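Local coordinates for protein peroxinectin A (Dictyostelium discoideum, PDB 6ERC) that catalyses the oxidation of phenolic donors by hydrogen peroxide at a haem, and also acts as a peroxidase toward iodide and thiocyanate, at residues M312-E317 against E342-G347; L68-N73 against I349-E354; E216-L221 against K328-N333; H224-R229 against K495-N500. One frame throughout, in Å; residues are numbered along the deposited sequence.

Interaction 1 (M312-E317 against E342-G347); sequences MEYYSE and EPLIRG. With NAG (2-acetamido-2-deoxy-beta-D-glucopyranose), chain E.
Strand 312-315 passes helix 342-347 with the axes 5.6 Å apart at closest approach and 117° between their N-to-C directions, which sets E313 and Y315 against G347 and P343. The main chains are joined by the hydrogen bond from Y315 N to P343 O (3.2 Å, 161°). L344 lies alongside Y314 and lays CD2 over one face of that ring, 3.4 Å from CZ; P343 CB meets the same ring obliquely at CD2. Y315 instead puts its ring edge to G347, CD2 being 3.8 Å from CA, and its CB rests on R346 CB. R346 has CG anti to the carbonyl carbon (chi1 -69°) and an extended chain as far as NE. Its NH1 gives Y315 O a weak bond of 3.0 Å, while S316 O and E317 CA lie over one guanidinium face. NE and NH2 bind the carbonyls of I501 and N500. An alanine in place of R346 would probably leave the carbonyls of Y315, I501 and N500 without their guanidinium donors. E317 makes no salt bridge with R346, E317 OE1 being 5.7 Å from R346 NH2, so main-chain oxygens hold the guanidinium beside the glycan-bearing surface.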
# COMPACT_ATOMS: atom_id res chain seq x y z
N MET A 312 17.25 -1.18 6.74
CA MET A 312 16.78 -2.51 6.39
C MET A 312 17.82 -3.51 6.88
O MET A 312 18.95 -3.53 6.38
CB MET A 312 16.56 -2.61 4.88
CG MET A 312 15.66 -3.74 4.44
SD MET A 312 14.86 -3.31 2.89
CE MET A 312 13.58 -2.22 3.47
N GLU A 313 17.45 -4.31 7.88
CA GLU A 313 18.41 -5.20 8.54
C GLU A 313 18.63 -6.48 7.75
O GLU A 313 17.73 -7.00 7.08
CB GLU A 313 17.92 -5.55 9.94
CG GLU A 313 17.92 -4.39 10.93
CD GLU A 313 19.33 -3.95 11.32
OE1 GLU A 313 20.26 -4.78 11.20
OE2 GLU A 313 19.50 -2.79 11.74
N TYR A 314 19.86 -7.00 7.84
CA TYR A 314 20.26 -8.27 7.23
C TYR A 314 20.85 -9.16 8.31
O TYR A 314 21.71 -8.71 9.08
CB TYR A 314 21.29 -8.07 6.11
CG TYR A 314 20.72 -7.56 4.81
CD1 TYR A 314 20.34 -6.24 4.67
CD2 TYR A 314 20.60 -8.41 3.72
CE1 TYR A 314 19.83 -5.76 3.47
CE2 TYR A 314 20.09 -7.95 2.52
CZ TYR A 314 19.71 -6.62 2.40
OH TYR A 314 19.20 -6.16 1.21
N TYR A 315 20.41 -10.41 8.35
CA TYR A 315 20.95 -11.39 9.28
C TYR A 315 21.32 -12.66 8.53
O TYR A 315 20.68 -13.02 7.54
CB TYR A 315 19.95 -11.71 10.40
CG TYR A 315 19.88 -10.65 11.47
CD1 TYR A 315 20.69 -10.73 12.60
CD2 TYR A 315 19.02 -9.57 11.36
CE1 TYR A 315 20.63 -9.77 13.58
CE2 TYR A 315 18.95 -8.60 12.34
CZ TYR A 315 19.77 -8.70 13.45
OH TYR A 315 19.72 -7.74 14.44
N SER A 316 22.37 -13.33 9.00
CA SER A 316 22.83 -14.55 8.36
C SER A 316 22.23 -15.77 9.07
O SER A 316 21.49 -15.66 10.05
CB SER A 316 24.35 -14.61 8.36
OG SER A 316 24.86 -14.74 9.67
N GLU A 317 22.55 -16.96 8.55
CA GLU A 317 21.96 -18.19 9.08
C GLU A 317 22.25 -18.36 10.57
O GLU A 317 21.36 -18.75 11.33
CB GLU A 317 22.48 -19.39 8.29
CG GLU A 317 21.69 -20.67 8.53
CD GLU A 317 22.30 -21.87 7.83
OE1 GLU A 317 23.26 -21.68 7.06
OE2 GLU A 317 21.81 -23.00 8.05
N GLU A 342 16.35 -14.75 2.39
CA GLU A 342 16.41 -15.14 3.80
C GLU A 342 17.04 -14.06 4.68
O GLU A 342 16.49 -13.78 5.76
CB GLU A 342 17.16 -16.47 3.94
CG GLU A 342 16.36 -17.69 3.51
CD GLU A 342 16.24 -17.82 2.00
OE1 GLU A 342 17.01 -17.14 1.28
OE2 GLU A 342 15.40 -18.60 1.53
N PRO A 343 18.16 -13.44 4.31
CA PRO A 343 18.73 -12.41 5.19
C PRO A 343 17.80 -11.23 5.42
O PRO A 343 17.79 -10.66 6.52
CB PRO A 343 20.01 -11.99 4.44
CG PRO A 343 20.33 -13.13 3.54
CD PRO A 343 19.01 -13.70 3.13
N LEU A 344 17.02 -10.84 4.41
CA LEU A 344 16.03 -9.78 4.61
C LEU A 344 14.94 -10.24 5.56
O LEU A 344 14.62 -9.54 6.53
CB LEU A 344 15.43 -9.38 3.26
CG LEU A 344 16.33 -8.54 2.36
CD1 LEU A 344 15.78 -8.54 0.94
CD2 LEU A 344 16.43 -7.11 2.89
N ILE A 345 14.34 -11.40 5.30
CA ILE A 345 13.25 -11.89 6.13
C ILE A 345 13.65 -11.88 7.60
O ILE A 345 12.88 -11.45 8.47
CB ILE A 345 12.81 -13.30 5.68
CG1 ILE A 345 12.37 -13.31 4.21
CG2 ILE A 345 11.69 -13.82 6.58
CD1 ILE A 345 11.14 -12.47 3.91
N ARG A 346 14.86 -12.35 7.90
CA ARG A 346 15.31 -12.37 9.28
C ARG A 346 15.30 -10.98 9.88
O ARG A 346 14.86 -10.78 11.02
CB ARG A 346 16.71 -12.99 9.38
CG ARG A 346 16.77 -14.48 9.07
CD ARG A 346 18.13 -15.06 9.42
NE ARG A 346 18.33 -16.39 8.85
CZ ARG A 346 18.89 -16.64 7.67
NH1 ARG A 346 19.33 -15.65 6.91
NH2 ARG A 346 19.02 -17.89 7.25
N GLY A 347 15.77 -9.98 9.13
CA GLY A 347 15.77 -8.62 9.63
C GLY A 347 14.37 -8.06 9.78
O GLY A 347 14.07 -7.37 10.76
C1 NAG E . 28.30 -17.63 10.83
C2 NAG E . 28.28 -16.69 9.60
C3 NAG E . 29.53 -15.80 9.57
C4 NAG E . 29.76 -15.11 10.91
C5 NAG E . 29.79 -16.15 12.01
C6 NAG E . 29.99 -15.56 13.39
C7 NAG E . 27.09 -18.04 7.89
C8 NAG E . 25.85 -17.90 8.72
N2 NAG E . 28.20 -17.45 8.36
O3 NAG E . 29.39 -14.82 8.55
O4 NAG E . 31.00 -14.41 10.89
O5 NAG E . 28.54 -16.86 12.03
O6 NAG E . 30.21 -14.15 13.32
O7 NAG E . 27.10 -18.67 6.84

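Interaction 2 (L68-N73 against I349-E354); sequences LTDMFN and IINEEE. With HEM (protoporphyrin IX containing Fe), chain F.
The backbones of T69 and E352 pair in a single beta bridge just ahead of helix 70-80, which in this animal-type haem peroxidase carries N73 of the haem pocket. Two backbone bonds flank the bridge: E353 N to L68 O at 2.8 Å, and D70 N to N351 O at 3.0 Å, the latter met nearly along the C=O axis. CA-H...O contacts accompany them, from E352 CA to L68 O and from T69 CA to N351 O. T69 is also the N-cap of the helix: OG1 accepts a weak bond from F72 N, and it is hydrogen-bonded to V508 O as well.

Among the polar side chains, E353 and N73 run alongside one another, pointing opposite ways, with carboxylate and amide only 10° apart in plane. N73 ND2 donates a hydrogen bond to E353 OE1 in the plane of its own amide (3.0 Å, 162°). The other oxygen, E353 OE2, lies 3.5 Å from L68 CB and also close to E307 OE1, a like-charged neighbour that would probably raise the proton affinity of one of the two. D70 OD2 receives a weak bond of 2.6 Å from N351 ND2, the two flat groups being turned steeply against each other.

Apolar contact is slighter. M71 and I349 lie side by side and meet through CE and CG2, and L68 CD2 sits over the rim of one F72 face. At the haem end, N73 CB stands 3.5 Å from methyl carbon CMC.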
# COMPACT_ATOMS: atom_id res chain seq x y z
N LEU A 68 5.89 -2.99 16.94
CA LEU A 68 5.65 -3.68 15.69
C LEU A 68 6.95 -3.80 14.89
O LEU A 68 7.93 -3.09 15.14
CB LEU A 68 4.58 -2.95 14.87
CG LEU A 68 3.13 -3.29 15.20
CD1 LEU A 68 2.91 -3.51 16.69
CD2 LEU A 68 2.21 -2.19 14.69
N THR A 69 6.93 -4.70 13.92
CA THR A 69 8.12 -5.05 13.16
C THR A 69 8.08 -4.42 11.77
O THR A 69 7.03 -4.01 11.28
CB THR A 69 8.25 -6.57 13.03
OG1 THR A 69 7.12 -7.09 12.33
CG2 THR A 69 8.33 -7.22 14.40
N ASP A 70 9.26 -4.36 11.15
CA ASP A 70 9.33 -3.92 9.76
C ASP A 70 8.47 -4.81 8.86
O ASP A 70 7.89 -4.33 7.88
CB ASP A 70 10.78 -3.92 9.27
CG ASP A 70 11.63 -2.88 9.98
OD1 ASP A 70 11.11 -1.79 10.31
OD2 ASP A 70 12.83 -3.16 10.20
N MET A 71 8.39 -6.10 9.18
CA MET A 71 7.57 -7.01 8.39
C MET A 71 6.10 -6.59 8.40
O MET A 71 5.38 -6.85 7.43
CB MET A 71 7.71 -8.44 8.92
CG MET A 71 6.88 -9.48 8.18
SD MET A 71 7.29 -9.60 6.43
CE MET A 71 8.76 -10.61 6.49
N PHE A 72 5.65 -5.95 9.48
CA PHE A 72 4.26 -5.52 9.57
C PHE A 72 3.93 -4.49 8.49
O PHE A 72 2.88 -4.57 7.84
CB PHE A 72 3.96 -4.96 10.96
CG PHE A 72 2.62 -4.29 11.07
CD1 PHE A 72 1.46 -5.04 11.17
CD2 PHE A 72 2.52 -2.91 11.08
CE1 PHE A 72 0.22 -4.43 11.27
CE2 PHE A 72 1.28 -2.29 11.18
CZ PHE A 72 0.14 -3.05 11.28
N ASN A 73 4.80 -3.50 8.30
CA ASN A 73 4.53 -2.50 7.28
C ASN A 73 4.89 -2.99 5.89
O ASN A 73 4.36 -2.46 4.90
CB ASN A 73 5.25 -1.18 7.61
CG ASN A 73 6.72 -1.19 7.24
OD1 ASN A 73 7.08 -1.23 6.06
ND2 ASN A 73 7.58 -1.11 8.24
N ILE A 349 11.52 -9.45 10.49
CA ILE A 349 10.71 -9.98 11.59
C ILE A 349 11.30 -9.68 12.96
O ILE A 349 10.58 -9.79 13.96
CB ILE A 349 10.51 -11.50 11.45
CG1 ILE A 349 11.83 -12.26 11.61
CG2 ILE A 349 9.86 -11.83 10.11
CD1 ILE A 349 11.68 -13.77 11.69
N ILE A 350 12.57 -9.30 13.04
CA ILE A 350 13.22 -9.05 14.33
C ILE A 350 13.29 -7.56 14.61
O ILE A 350 13.22 -7.13 15.76
CB ILE A 350 14.62 -9.69 14.37
CG1 ILE A 350 15.12 -9.80 15.81
CG2 ILE A 350 15.63 -8.90 13.53
CD1 ILE A 350 14.46 -10.91 16.61
N ASN A 351 13.42 -6.75 13.55
CA ASN A 351 13.68 -5.33 13.71
C ASN A 351 12.39 -4.55 13.95
O ASN A 351 11.41 -4.72 13.21
CB ASN A 351 14.40 -4.79 12.47
CG ASN A 351 14.88 -3.36 12.65
OD1 ASN A 351 15.14 -2.92 13.76
ND2 ASN A 351 14.99 -2.64 11.54
N GLU A 352 12.38 -3.70 14.97
CA GLU A 352 11.21 -2.91 15.31
C GLU A 352 11.08 -1.72 14.37
O GLU A 352 12.08 -1.08 14.02
CB GLU A 352 11.29 -2.43 16.76
CG GLU A 352 9.97 -1.89 17.30
CD GLU A 352 10.12 -1.25 18.67
OE1 GLU A 352 10.67 -0.13 18.75
OE2 GLU A 352 9.69 -1.88 19.67
N GLU A 353 9.85 -1.43 13.96
CA GLU A 353 9.61 -0.36 13.00
C GLU A 353 9.49 0.98 13.72
O GLU A 353 9.71 1.10 14.93
CB GLU A 353 8.36 -0.65 12.17
CG GLU A 353 7.04 -0.50 12.93
CD GLU A 353 5.84 -0.57 12.02
OE1 GLU A 353 6.03 -0.81 10.81
OE2 GLU A 353 4.71 -0.36 12.51
N GLU A 354 9.12 2.01 12.97
CA GLU A 354 8.97 3.37 13.48
C GLU A 354 7.53 3.60 13.94
O GLU A 354 6.61 2.88 13.57
CB GLU A 354 9.36 4.36 12.38
CG GLU A 354 9.81 5.72 12.87
CD GLU A 354 10.98 5.66 13.82
OE1 GLU A 354 12.05 5.19 13.40
OE2 GLU A 354 10.82 6.09 14.99
CHA HEM F . 1.45 5.39 -2.07
CHB HEM F . 6.21 4.77 -1.51
CHC HEM F . 5.37 2.07 2.44
CHD HEM F . 0.62 2.90 2.00
C1A HEM F . 2.81 5.51 -2.22
C2A HEM F . 3.48 6.36 -3.18
C3A HEM F . 4.80 6.19 -3.02
C4A HEM F . 5.00 5.22 -1.97
CMA HEM F . 5.92 6.89 -3.82
CAA HEM F . 2.77 7.29 -4.17
CBA HEM F . 3.08 8.71 -3.73
CGA HEM F . 2.02 9.65 -4.25
O1A HEM F . 0.84 9.51 -3.84
O2A HEM F . 2.36 10.55 -5.06
C1B HEM F . 6.38 3.97 -0.41
C2B HEM F . 7.65 3.49 0.07
C3B HEM F . 7.43 2.74 1.16
C4B HEM F . 6.00 2.72 1.41
CMB HEM F . 8.99 3.84 -0.62
CAB HEM F . 8.44 1.99 2.07
CBB HEM F . 9.76 2.07 1.91
C1C HEM F . 4.01 2.06 2.68
C2C HEM F . 3.33 1.39 3.78
C3C HEM F . 2.01 1.62 3.65
C4C HEM F . 1.83 2.44 2.47
CMC HEM F . 4.10 0.58 4.84
CAC HEM F . 0.77 1.19 4.49
CBC HEM F . 0.80 0.42 5.58
C1D HEM F . 0.43 3.61 0.84
C2D HEM F . -0.85 3.96 0.26
C3D HEM F . -0.61 4.65 -0.86
C4D HEM F . 0.82 4.75 -1.04
CMD HEM F . -2.22 3.60 0.87
CAD HEM F . -1.64 5.23 -1.85
CBD HEM F . -2.07 4.05 -2.71
CGD HEM F . -2.37 4.50 -4.12
O1D HEM F . -1.42 4.58 -4.94
O2D HEM F . -3.56 4.76 -4.45
NA HEM F . 3.76 4.83 -1.50
NB HEM F . 5.39 3.48 0.43
NC HEM F . 3.06 2.69 1.91
ND HEM F . 1.42 4.11 0.02
FE HEM F . 3.38 3.75 0.19

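Interaction 3 (E216-L221 against K328-N333); sequences ENPGLL and KFSYFN. With HEM (protoporphyrin IX containing Fe), chain F.
E216 and F332 meet where the haem is tied to the protein: E216 OE2 is covalently bonded to haem CMB at 1.5 Å, the ester-type link characteristic of animal haem peroxidases, and helix 218-241 starts two residues on. E216 has CG anti to its backbone N (chi1 -160°) and bends at chi2 (-88°), which swings CD away from an extended course. Its backbone turns the other way, toward 328-333. F332 N donates to E216 O at 3.1 Å from above the carbonyl plane, and the F332 ring lays the centre of one face under E216 CA, a CH-pi contact of 3.9 Å from CA to the ring centroid.

N217 is the N-cap. CG lies between the backbone N and the carbonyl carbon (chi1 67°), and OD1 accepts from L220 N at 2.8 Å. From the same amide, ND2 donates in its own plane to E216 OE1 at 2.7 Å, with Q77 as a second, weak partner of both groups. An alanine at N217 would probably leave L220 N without its side-chain cap and the haem-bound carboxyl group less firmly fixed in rotation.

P218 packs its CD 3.7 Å from S330 CB, while S330 OG turns to I327 O. Y331, set edge-to-face against F367, has E216 O near its ring plane at the edge and brings CE1 to 3.9 Å from haem CMB.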
# COMPACT_ATOMS: atom_id res chain seq x y z
N GLU A 216 9.75 -1.56 -5.61
CA GLU A 216 9.92 -0.36 -4.79
C GLU A 216 10.97 -0.58 -3.71
O GLU A 216 11.87 0.26 -3.53
CB GLU A 216 8.58 0.04 -4.17
CG GLU A 216 8.51 1.50 -3.69
CD GLU A 216 8.99 1.71 -2.26
OE1 GLU A 216 9.51 0.75 -1.65
OE2 GLU A 216 8.85 2.84 -1.75
N ASN A 217 10.89 -1.68 -2.98
CA ASN A 217 11.91 -2.00 -1.98
C ASN A 217 12.08 -3.51 -1.91
O ASN A 217 11.18 -4.26 -2.30
CB ASN A 217 11.55 -1.43 -0.60
CG ASN A 217 10.35 -2.10 0.01
OD1 ASN A 217 10.47 -3.14 0.67
ND2 ASN A 217 9.17 -1.51 -0.18
N PRO A 218 13.23 -3.98 -1.42
CA PRO A 218 13.47 -5.44 -1.41
C PRO A 218 12.52 -6.19 -0.49
O PRO A 218 12.02 -7.26 -0.87
CB PRO A 218 14.92 -5.55 -0.94
CG PRO A 218 15.51 -4.16 -1.08
CD PRO A 218 14.37 -3.23 -0.88
N GLY A 219 12.28 -5.68 0.72
CA GLY A 219 11.34 -6.34 1.61
C GLY A 219 10.00 -6.59 0.94
O GLY A 219 9.33 -7.59 1.25
N LEU A 220 9.59 -5.71 0.03
CA LEU A 220 8.38 -5.95 -0.74
C LEU A 220 8.59 -7.07 -1.75
O LEU A 220 7.72 -7.93 -1.92
CB LEU A 220 7.96 -4.66 -1.45
CG LEU A 220 6.68 -4.68 -2.28
CD1 LEU A 220 5.48 -5.03 -1.41
CD2 LEU A 220 6.47 -3.33 -2.96
N LEU A 221 9.74 -7.07 -2.43
CA LEU A 221 10.05 -8.14 -3.37
C LEU A 221 10.16 -9.48 -2.66
O LEU A 221 9.80 -10.52 -3.22
CB LEU A 221 11.34 -7.83 -4.12
CG LEU A 221 11.16 -7.18 -5.49
CD1 LEU A 221 12.45 -6.53 -5.95
CD2 LEU A 221 10.71 -8.23 -6.49
N LYS A 328 17.20 4.61 1.70
CA LYS A 328 17.44 5.44 0.53
C LYS A 328 18.28 4.73 -0.52
O LYS A 328 18.20 5.06 -1.71
CB LYS A 328 18.11 6.76 0.94
CG LYS A 328 19.37 6.61 1.78
CD LYS A 328 19.88 7.97 2.23
CE LYS A 328 21.11 7.86 3.12
NZ LYS A 328 20.80 7.27 4.45
N PHE A 329 19.08 3.74 -0.13
CA PHE A 329 19.87 2.97 -1.08
C PHE A 329 19.12 1.76 -1.63
O PHE A 329 19.65 1.08 -2.52
CB PHE A 329 21.18 2.49 -0.44
CG PHE A 329 22.13 3.61 -0.07
CD1 PHE A 329 21.88 4.92 -0.43
CD2 PHE A 329 23.29 3.32 0.64
CE1 PHE A 329 22.76 5.93 -0.09
CE2 PHE A 329 24.17 4.32 0.98
CZ PHE A 329 23.91 5.63 0.62
N SER A 330 17.92 1.47 -1.13
CA SER A 330 17.20 0.27 -1.52
C SER A 330 16.06 0.53 -2.49
O SER A 330 15.37 -0.41 -2.89
CB SER A 330 16.64 -0.43 -0.28
OG SER A 330 15.56 0.30 0.28
N TYR A 331 15.84 1.79 -2.89
CA TYR A 331 14.75 2.11 -3.81
C TYR A 331 15.04 1.50 -5.18
O TYR A 331 16.00 1.89 -5.85
CB TYR A 331 14.58 3.62 -3.93
CG TYR A 331 14.13 4.31 -2.65
CD1 TYR A 331 13.25 3.68 -1.78
CD2 TYR A 331 14.58 5.58 -2.33
CE1 TYR A 331 12.83 4.31 -0.61
CE2 TYR A 331 14.18 6.22 -1.18
CZ TYR A 331 13.30 5.58 -0.32
OH TYR A 331 12.89 6.21 0.84
N PHE A 332 14.21 0.55 -5.59
CA PHE A 332 14.33 -0.10 -6.90
C PHE A 332 15.75 -0.63 -7.11
O PHE A 332 16.42 -0.33 -8.10
CB PHE A 332 13.93 0.86 -8.02
CG PHE A 332 12.51 1.32 -7.92
CD1 PHE A 332 11.51 0.69 -8.64
CD2 PHE A 332 12.16 2.38 -7.09
CE1 PHE A 332 10.20 1.11 -8.55
CE2 PHE A 332 10.85 2.80 -7.00
CZ PHE A 332 9.87 2.17 -7.73
N ASN A 333 16.21 -1.43 -6.15
CA ASN A 333 17.56 -2.00 -6.17
C ASN A 333 17.47 -3.52 -6.13
O ASN A 333 17.25 -4.10 -5.05
CB ASN A 333 18.38 -1.48 -4.99
CG ASN A 333 19.78 -2.06 -4.96
OD1 ASN A 333 20.27 -2.60 -5.95
ND2 ASN A 333 20.43 -1.97 -3.80
CHA HEM F . 1.45 5.39 -2.07
CHB HEM F . 6.21 4.77 -1.51
CHC HEM F . 5.37 2.07 2.44
CHD HEM F . 0.62 2.90 2.00
C1A HEM F . 2.81 5.51 -2.22
C2A HEM F . 3.48 6.36 -3.18
C3A HEM F . 4.80 6.19 -3.02
C4A HEM F . 5.00 5.22 -1.97
CMA HEM F . 5.92 6.89 -3.82
CAA HEM F . 2.77 7.29 -4.17
CBA HEM F . 3.08 8.71 -3.73
CGA HEM F . 2.02 9.65 -4.25
O1A HEM F . 0.84 9.51 -3.84
O2A HEM F . 2.36 10.55 -5.06
C1B HEM F . 6.38 3.97 -0.41
C2B HEM F . 7.65 3.49 0.07
C3B HEM F . 7.43 2.74 1.16
C4B HEM F . 6.00 2.72 1.41
CMB HEM F . 8.99 3.84 -0.62
CAB HEM F . 8.44 1.99 2.07
CBB HEM F . 9.76 2.07 1.91
C1C HEM F . 4.01 2.06 2.68
C2C HEM F . 3.33 1.39 3.78
C3C HEM F . 2.01 1.62 3.65
C4C HEM F . 1.83 2.44 2.47
CMC HEM F . 4.10 0.58 4.84
CAC HEM F . 0.77 1.19 4.49
CBC HEM F . 0.80 0.42 5.58
C1D HEM F . 0.43 3.61 0.84
C2D HEM F . -0.85 3.96 0.26
C3D HEM F . -0.61 4.65 -0.86
C4D HEM F . 0.82 4.75 -1.04
CMD HEM F . -2.22 3.60 0.87
CAD HEM F . -1.64 5.23 -1.85
CBD HEM F . -2.07 4.05 -2.71
CGD HEM F . -2.37 4.50 -4.12
O1D HEM F . -1.42 4.58 -4.94
O2D HEM F . -3.56 4.76 -4.45
NA HEM F . 3.76 4.83 -1.50
NB HEM F . 5.39 3.48 0.43
NC HEM F . 3.06 2.69 1.91
ND HEM F . 1.42 4.11 0.02
FE HEM F . 3.38 3.75 0.19

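Interaction 4 (H224-R229 against K495-N500); sequences HTLLLR and KRTTSN
L226 and T497 make the first touch as helix 218-241 passes the C-terminal part of helix 490-497, the CA atoms of L226 and T497 being 5.7 Å apart. The two side chains cross at about a right angle. L226 brings CD2 to 3.5 Å from T497 OG1, whose hydrogen-bonding partners are the carbonyls of V493 and I494 in its own helix, while T497 CG2 settles 3.4 Å from L226 O. The same methyl, L226 CD2, also meets T498 CG2 at 3.8 Å.

R229, one helical turn on, holds the polar end. Its chain is extended from CG to NE (chi2 177°, chi3 -180°), with CD 3.3 Å from T497 O. NH1 then bonds T497 O at 2.8 Å and 158°; the acceptor lies in the guanidinium plane and is approached close to its C=O direction. NH1 also forms a salt bridge with E342, and NH2 binds D183 O, so the flat group is held from three parts of the chain.

This is structural packing away from the haem, in the animal haem peroxidase fold, whose regular structure is mainly alpha-helical: the long helix starting just after the haem-linked E216 meets the region where helix 490-497 gives way to loop.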
# COMPACT_ATOMS: atom_id res chain seq x y z
N HIS A 224 6.82 -10.94 -2.39
CA HIS A 224 6.49 -11.48 -3.70
C HIS A 224 7.12 -12.84 -3.90
O HIS A 224 6.47 -13.79 -4.35
CB HIS A 224 6.95 -10.52 -4.80
CG HIS A 224 6.11 -9.29 -4.93
ND1 HIS A 224 6.06 -8.31 -3.96
CD2 HIS A 224 5.29 -8.87 -5.92
CE1 HIS A 224 5.24 -7.35 -4.34
NE2 HIS A 224 4.76 -7.67 -5.54
N THR A 225 8.41 -12.97 -3.56
CA THR A 225 9.14 -14.20 -3.81
C THR A 225 8.52 -15.37 -3.06
O THR A 225 8.27 -16.44 -3.64
CB THR A 225 10.61 -14.02 -3.42
OG1 THR A 225 11.16 -12.92 -4.15
CG2 THR A 225 11.41 -15.28 -3.72
N LEU A 226 8.27 -15.20 -1.76
CA LEU A 226 7.82 -16.33 -0.95
C LEU A 226 6.46 -16.83 -1.41
O LEU A 226 6.22 -18.05 -1.45
CB LEU A 226 7.77 -15.93 0.53
CG LEU A 226 9.08 -15.47 1.18
CD1 LEU A 226 8.92 -15.37 2.69
CD2 LEU A 226 10.25 -16.39 0.83
N LEU A 227 5.55 -15.93 -1.77
CA LEU A 227 4.24 -16.36 -2.24
C LEU A 227 4.32 -17.00 -3.62
O LEU A 227 3.46 -17.82 -3.97
CB LEU A 227 3.26 -15.19 -2.24
CG LEU A 227 2.87 -14.63 -0.87
CD1 LEU A 227 1.84 -13.52 -1.02
CD2 LEU A 227 2.35 -15.72 0.06
N LEU A 228 5.33 -16.63 -4.41
CA LEU A 228 5.57 -17.33 -5.66
C LEU A 228 6.09 -18.74 -5.40
O LEU A 228 5.64 -19.70 -6.03
CB LEU A 228 6.55 -16.54 -6.52
CG LEU A 228 6.06 -15.23 -7.14
CD1 LEU A 228 7.22 -14.49 -7.78
CD2 LEU A 228 4.97 -15.48 -8.17
N ARG A 229 7.04 -18.87 -4.47
CA ARG A 229 7.52 -20.19 -4.08
C ARG A 229 6.38 -21.04 -3.54
O ARG A 229 6.21 -22.20 -3.94
CB ARG A 229 8.62 -20.06 -3.03
CG ARG A 229 9.90 -19.44 -3.54
CD ARG A 229 10.90 -19.27 -2.41
NE ARG A 229 12.15 -18.67 -2.86
CZ ARG A 229 13.19 -18.41 -2.07
NH1 ARG A 229 13.13 -18.71 -0.78
NH2 ARG A 229 14.29 -17.86 -2.57
N LYS A 495 8.49 -20.31 6.78
CA LYS A 495 9.25 -21.54 6.98
C LYS A 495 9.11 -22.46 5.77
O LYS A 495 10.10 -23.03 5.29
CB LYS A 495 8.78 -22.24 8.25
CG LYS A 495 8.97 -21.43 9.52
CD LYS A 495 8.28 -22.10 10.70
CE LYS A 495 8.41 -21.29 11.97
NZ LYS A 495 7.74 -21.96 13.12
N ARG A 496 7.89 -22.63 5.27
CA ARG A 496 7.66 -23.49 4.12
C ARG A 496 8.46 -23.05 2.90
O ARG A 496 8.82 -23.88 2.06
CB ARG A 496 6.17 -23.50 3.77
CG ARG A 496 5.39 -24.63 4.41
CD ARG A 496 3.96 -24.24 4.74
NE ARG A 496 3.32 -23.42 3.71
CZ ARG A 496 2.01 -23.22 3.64
NH1 ARG A 496 1.19 -23.78 4.52
NH2 ARG A 496 1.51 -22.45 2.68
N THR A 497 8.75 -21.75 2.78
CA THR A 497 9.28 -21.19 1.55
C THR A 497 10.73 -20.73 1.67
O THR A 497 11.26 -20.15 0.72
CB THR A 497 8.41 -20.02 1.10
OG1 THR A 497 8.34 -19.05 2.16
CG2 THR A 497 7.01 -20.48 0.75
N THR A 498 11.38 -20.98 2.80
CA THR A 498 12.74 -20.50 3.03
C THR A 498 13.65 -21.66 3.41
O THR A 498 13.20 -22.72 3.83
CB THR A 498 12.78 -19.43 4.13
OG1 THR A 498 12.14 -19.93 5.31
CG2 THR A 498 12.09 -18.17 3.66
N SER A 499 14.95 -21.41 3.27
CA SER A 499 15.98 -22.39 3.59
C SER A 499 16.74 -21.93 4.83
O SER A 499 17.34 -20.85 4.83
CB SER A 499 16.94 -22.56 2.41
OG SER A 499 18.05 -23.37 2.76
N ASN A 500 16.72 -22.76 5.87
CA ASN A 500 17.44 -22.49 7.12
C ASN A 500 17.20 -21.06 7.59
O ASN A 500 18.13 -20.31 7.91
CB ASN A 500 18.94 -22.76 6.95
CG ASN A 500 19.23 -24.20 6.57
OD1 ASN A 500 19.91 -24.46 5.58
ND2 ASN A 500 18.72 -25.13 7.37

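In the fold
From the N terminus, 68-73 waits until 349-354 to close the long loop of interaction 2. Within that span, 216-221 opens interaction 3, closed by 328-333, and 312-317 opens interaction 1, closed by 342-347; these two cross. Interaction 4 starts at 224-229 on the helix already used by interaction 3 and closes at 495-500, crossing interactions 2 and 3 and enclosing interaction 1. Helix 342-350 serves both interactions 1 and 2, whose centres lie about 12 Å apart. Interactions 1 and 4 touch directly. Interactions 2 and 3 both touch the haem. Together the four contacts tie helices 70-80, 218-241, 342-350 and 490-497 to strand 311-315 and the 328-333 loop.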